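Local coordinates for protein NDP-N-acetyl-D-galactosaminuronic acid dehydrogenase (Methanosarcina mazei Go1, PDB 3G79) that probably oxidises UDP-N-acetyl-D-mannosamine to the corresponding uronate, using two molecules of NAD+ as electron acceptor, at residues Met332-Tyr337 / Arg379-Lys384; His392-Val397 / Ser425-Leu430. All coordinates share one frame; numbering follows the deposited sequence.

Contact 1. Residues Met332-Tyr337 / Arg379-Lys384; sequences MPAHMY and RDLCLK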
# COMPACT_ATOMS: atom_id res chain seq x y z
N MET A 332 -11.96 4.16 -14.40
CA MET A 332 -10.92 4.65 -15.25
C MET A 332 -11.25 4.59 -16.74
O MET A 332 -10.90 5.53 -17.46
CB MET A 332 -9.58 4.02 -14.87
CG MET A 332 -9.19 4.34 -13.40
SD MET A 332 -9.13 6.11 -13.00
CE MET A 332 -9.17 6.06 -11.26
N PRO A 333 -11.94 3.52 -17.22
CA PRO A 333 -12.46 3.62 -18.58
C PRO A 333 -13.35 4.82 -18.83
O PRO A 333 -13.18 5.47 -19.87
CB PRO A 333 -13.25 2.30 -18.78
CG PRO A 333 -12.43 1.37 -18.07
CD PRO A 333 -12.02 2.12 -16.76
N ALA A 334 -14.28 5.13 -17.93
CA ALA A 334 -15.11 6.33 -18.09
C ALA A 334 -14.24 7.59 -18.04
O ALA A 334 -14.49 8.54 -18.79
CB ALA A 334 -16.28 6.42 -17.07
N HIS A 335 -13.19 7.58 -17.22
CA HIS A 335 -12.31 8.72 -17.16
C HIS A 335 -11.57 8.91 -18.48
O HIS A 335 -11.36 10.07 -18.94
CB HIS A 335 -11.34 8.66 -15.98
CG HIS A 335 -10.40 9.81 -15.93
ND1 HIS A 335 -10.81 11.11 -15.67
CD2 HIS A 335 -9.07 9.89 -16.19
CE1 HIS A 335 -9.77 11.92 -15.72
NE2 HIS A 335 -8.71 11.21 -16.04
N MET A 336 -11.19 7.79 -19.11
CA MET A 336 -10.46 7.81 -20.38
C MET A 336 -11.34 8.43 -21.42
O MET A 336 -10.92 9.38 -22.10
CB MET A 336 -10.00 6.40 -20.81
CG MET A 336 -8.66 5.94 -20.18
SD MET A 336 -7.17 6.67 -20.94
CE MET A 336 -6.86 7.78 -19.63
N TYR A 337 -12.57 7.92 -21.51
CA TYR A 337 -13.63 8.50 -22.33
C TYR A 337 -13.86 10.01 -22.12
O TYR A 337 -13.90 10.74 -23.08
CB TYR A 337 -14.94 7.74 -22.12
CG TYR A 337 -16.06 8.30 -22.93
CD1 TYR A 337 -16.17 8.01 -24.29
CD2 TYR A 337 -17.02 9.15 -22.35
CE1 TYR A 337 -17.20 8.54 -25.05
CE2 TYR A 337 -18.06 9.68 -23.10
CZ TYR A 337 -18.12 9.36 -24.45
OH TYR A 337 -19.12 9.87 -25.20
N ARG A 379 -14.39 1.01 -25.25
CA ARG A 379 -14.89 0.84 -26.60
C ARG A 379 -16.40 1.00 -26.64
O ARG A 379 -16.95 1.61 -27.57
CB ARG A 379 -14.47 -0.51 -27.18
CG ARG A 379 -15.10 -0.82 -28.53
CD ARG A 379 -14.69 -2.16 -29.03
NE ARG A 379 -15.35 -2.45 -30.28
CZ ARG A 379 -16.50 -3.12 -30.44
NH1 ARG A 379 -17.21 -3.60 -29.41
NH2 ARG A 379 -16.96 -3.29 -31.67
N ASP A 380 -17.07 0.51 -25.61
CA ASP A 380 -18.52 0.56 -25.56
C ASP A 380 -19.10 1.96 -25.41
O ASP A 380 -20.11 2.28 -26.06
CB ASP A 380 -19.06 -0.40 -24.49
CG ASP A 380 -19.16 -1.83 -25.01
OD1 ASP A 380 -19.19 -2.02 -26.25
OD2 ASP A 380 -19.22 -2.78 -24.20
N LEU A 381 -18.45 2.79 -24.59
CA LEU A 381 -18.79 4.22 -24.46
C LEU A 381 -18.68 4.97 -25.78
O LEU A 381 -19.56 5.77 -26.13
CB LEU A 381 -17.94 4.90 -23.38
CG LEU A 381 -18.26 4.47 -21.93
CD1 LEU A 381 -17.16 4.87 -20.97
CD2 LEU A 381 -19.67 4.91 -21.42
N CYS A 382 -17.63 4.71 -26.54
CA CYS A 382 -17.50 5.43 -27.79
C CYS A 382 -18.58 5.07 -28.80
O CYS A 382 -19.12 5.95 -29.47
CB CYS A 382 -16.16 5.17 -28.40
SG CYS A 382 -14.87 5.61 -27.30
N LEU A 383 -18.89 3.78 -28.90
CA LEU A 383 -19.80 3.26 -29.90
C LEU A 383 -21.23 3.78 -29.67
O LEU A 383 -22.00 3.95 -30.63
CB LEU A 383 -19.74 1.73 -29.91
CG LEU A 383 -18.55 1.13 -30.69
CD1 LEU A 383 -18.37 -0.32 -30.36
CD2 LEU A 383 -18.70 1.28 -32.22
N LYS A 384 -21.56 4.07 -28.42
CA LYS A 384 -22.90 4.49 -28.08
C LYS A 384 -23.07 5.96 -28.39
O LYS A 384 -24.14 6.40 -28.80
CB LYS A 384 -23.14 4.28 -26.59
CG LYS A 384 -24.46 3.56 -26.24
CD LYS A 384 -24.61 3.55 -24.73
CE LYS A 384 -25.07 4.92 -24.26
NZ LYS A 384 -24.24 5.35 -23.11
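Leu-381 lies against one face of the Tyr-337 ring, and this CH-pi contact carries a helix-helix packing at the edge of the C-terminal, UDP-binding Rossmann-like domain. The leucine CB stands 4.0 Å from the ring centroid, 25° off the ring normal and displaced toward the rim, with the ring atom CD1 closest to it. The same ring meets Cys-382 differently: SG sits 5.3 Å from the centroid, close to the ring plane, a sulfur-aromatic contact at the edge. One aromatic side chain thus touches two successive residues of the other helix, one over a face and one at the rim.

Beyond the ring, the leucine branch CD1 reaches back by one turn. It lies 3.8 Å from CA of Ala-334 and equally far from CB of Tyr-337, with the carbonyl oxygen of Pro-333 a looser neighbour. CG of Tyr-337 is anti to the backbone N (chi1 179°), which starts the side chain toward helix 375-385. An alanine in place of Tyr-337 would probably leave CB of Leu-381 without its aromatic face and SG of Cys-382 without its edge partner, opening a gap between the helices.

The short helical segments approach to 9.7 Å between axes and cross at -43°, with no hydrogen bond between them; the contact is made by apolar, CH-pi and sulfur-aromatic interactions. Helix 321-345 also packs on helix 228-258, and ND1 of His-335, a residue pointing away from helix 375-385, is hydrogen-bonded to OD2 of Asp-313 of the second subunit. Strand 388-392 backs the other helix, its Val-389 touching Cys-382. Next to CD1 on the ring, CE1 of Tyr-337 comes to 3.8 Å from the backbone O of Leu-381.

Contact 2. Residues His392-Val397 / Ser425-Leu430; sequences HDPYVV and SAYSSL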
# COMPACT_ATOMS: atom_id res chain seq x y z
N HIS A 392 -6.72 -1.90 -32.33
CA HIS A 392 -5.44 -2.48 -32.69
C HIS A 392 -4.81 -3.17 -31.51
O HIS A 392 -4.95 -2.74 -30.36
CB HIS A 392 -4.49 -1.40 -33.19
CG HIS A 392 -3.11 -1.89 -33.53
ND1 HIS A 392 -2.11 -2.01 -32.59
CD2 HIS A 392 -2.56 -2.26 -34.71
CE1 HIS A 392 -1.00 -2.45 -33.18
NE2 HIS A 392 -1.25 -2.61 -34.46
N ASP A 393 -4.07 -4.23 -31.83
CA ASP A 393 -3.30 -4.96 -30.84
C ASP A 393 -2.40 -5.99 -31.54
O ASP A 393 -2.90 -6.81 -32.34
CB ASP A 393 -4.21 -5.64 -29.83
CG ASP A 393 -3.46 -6.11 -28.61
OD1 ASP A 393 -3.49 -5.40 -27.58
OD2 ASP A 393 -2.83 -7.19 -28.71
N PRO A 394 -1.09 -5.97 -31.24
CA PRO A 394 -0.14 -6.81 -31.96
C PRO A 394 -0.29 -8.26 -31.59
O PRO A 394 0.17 -9.12 -32.33
CB PRO A 394 1.24 -6.30 -31.50
CG PRO A 394 0.97 -5.08 -30.70
CD PRO A 394 -0.42 -5.21 -30.17
N TYR A 395 -0.96 -8.53 -30.48
CA TYR A 395 -0.95 -9.86 -29.84
C TYR A 395 -2.28 -10.55 -29.77
O TYR A 395 -2.37 -11.76 -29.90
CB TYR A 395 -0.39 -9.75 -28.43
CG TYR A 395 0.92 -9.05 -28.39
CD1 TYR A 395 2.10 -9.73 -28.73
CD2 TYR A 395 1.00 -7.70 -28.07
CE1 TYR A 395 3.32 -9.08 -28.72
CE2 TYR A 395 2.22 -7.03 -28.07
CZ TYR A 395 3.37 -7.73 -28.39
OH TYR A 395 4.59 -7.09 -28.38
N VAL A 396 -3.33 -9.78 -29.52
CA VAL A 396 -4.61 -10.40 -29.25
C VAL A 396 -5.29 -10.80 -30.55
O VAL A 396 -5.67 -9.95 -31.36
CB VAL A 396 -5.51 -9.52 -28.35
CG1 VAL A 396 -6.81 -10.24 -27.98
CG2 VAL A 396 -4.76 -9.16 -27.09
N VAL A 397 -5.40 -12.09 -30.76
CA VAL A 397 -6.15 -12.56 -31.90
C VAL A 397 -7.41 -13.27 -31.39
O VAL A 397 -7.38 -13.98 -30.38
CB VAL A 397 -5.26 -13.44 -32.85
CG1 VAL A 397 -5.00 -14.82 -32.25
CG2 VAL A 397 -5.85 -13.52 -34.27
N SER A 425 4.94 -2.25 -26.54
CA SER A 425 6.16 -1.56 -26.94
C SER A 425 5.99 -0.83 -28.27
O SER A 425 6.58 0.27 -28.48
CB SER A 425 7.36 -2.52 -26.95
OG SER A 425 7.76 -2.85 -25.62
N ALA A 426 5.17 -1.40 -29.15
CA ALA A 426 4.80 -0.76 -30.41
C ALA A 426 4.31 0.67 -30.20
O ALA A 426 4.56 1.57 -31.03
CB ALA A 426 3.75 -1.58 -31.12
N TYR A 427 3.64 0.90 -29.07
CA TYR A 427 3.07 2.20 -28.79
C TYR A 427 4.11 3.15 -28.19
O TYR A 427 3.99 4.36 -28.34
CB TYR A 427 1.82 2.08 -27.91
CG TYR A 427 0.79 1.10 -28.46
CD1 TYR A 427 0.74 0.80 -29.82
CD2 TYR A 427 -0.12 0.49 -27.63
CE1 TYR A 427 -0.18 -0.08 -30.32
CE2 TYR A 427 -1.07 -0.38 -28.12
CZ TYR A 427 -1.09 -0.66 -29.47
OH TYR A 427 -2.03 -1.52 -29.96
N SER A 428 5.13 2.60 -27.55
CA SER A 428 6.22 3.42 -27.00
C SER A 428 7.14 3.92 -28.12
O SER A 428 7.84 4.93 -27.97
CB SER A 428 7.03 2.65 -25.95
OG SER A 428 7.38 3.50 -24.85
N SER A 429 7.12 3.20 -29.25
CA SER A 429 7.87 3.60 -30.43
C SER A 429 7.06 4.49 -31.36
O SER A 429 7.63 5.11 -32.26
CB SER A 429 8.43 2.38 -31.16
OG SER A 429 7.39 1.58 -31.68
N LEU A 430 5.75 4.62 -31.14
CA LEU A 430 4.91 5.51 -31.96
C LEU A 430 5.49 6.93 -32.02
O LEU A 430 5.64 7.61 -30.99
CB LEU A 430 3.45 5.54 -31.47
CG LEU A 430 2.42 6.38 -32.24
CD1 LEU A 430 2.01 5.75 -33.57
CD2 LEU A 430 1.19 6.64 -31.42
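A side-chain hydrogen bond between two aromatic residues, ND1 of His-392 and OH of Tyr-427, is the one hydrogen bond assigned between the two segments of this buried contact. The two atoms are 2.7 Å apart and the bond is nearly straight, at 168°, although either partner could be the donor. The hydroxyl lies in the plane of the imidazole, at its edge, and ND1 in turn lies near the plane of the phenol. The rings therefore do not stack: they meet rim to rim with planes turned 55° from each other. For the histidine, CG is anti to the backbone N (chi1 177°), which places CG on the side of the tyrosine; ND1 then meets the hydroxyl.

Between the two segments, the proline adds two looser contacts. The ring carbon CD of Pro-394 reaches tip to tip with the tyrosine, 4.0 Å from its OH, while CG of the same proline lies 4.5 Å from CB of Ala-426.

Pro-394 lies within a turn built on Asp-393. Its OD2 accepts from the backbone N of Tyr-395 at 2.9 Å, an Asx turn, and also from N of Val-396 at 2.8 Å, the two donors coming from opposite faces of the carboxylate plane. OD1 is taken up by His-424 and the backbone N of Trp-361 and Ala-362, so both carboxylate oxygens are engaged. In segment 425-430, OG of Ser-429 donates to the carbonyl O of Ala-426 from above the carbonyl plane.

The whole lies at the end of strand 388-392 in the parallel sheet of the UDP-binding domain. Helix 408-412 packs on His-392 through Leu-408 and Val-411, while Leu-359 of the neighbouring strand 355-359 lies against Tyr-427.

From the N terminus, the chain passes the NAD-binding domain and helix 228-258 before helix 321-345 brings in the first half of contact 1. The loop it closes contains strand 355-359, and it closes when helix 375-385 packs back on the long helix. The chain then runs through strand 388-392, at whose end contact 2 opens; it closes after helix 408-412 and strand 417-420. The loops are in series, neither nested nor crossed, their centres about 20 Å apart and their nearest atoms about 9 Å. Contact 1 joins the long helix to the C-terminal domain, whereas contact 2 ties the end of strand 388-392 and the loop after it to the short helix 425-428, and strand 388-392 bridges the two.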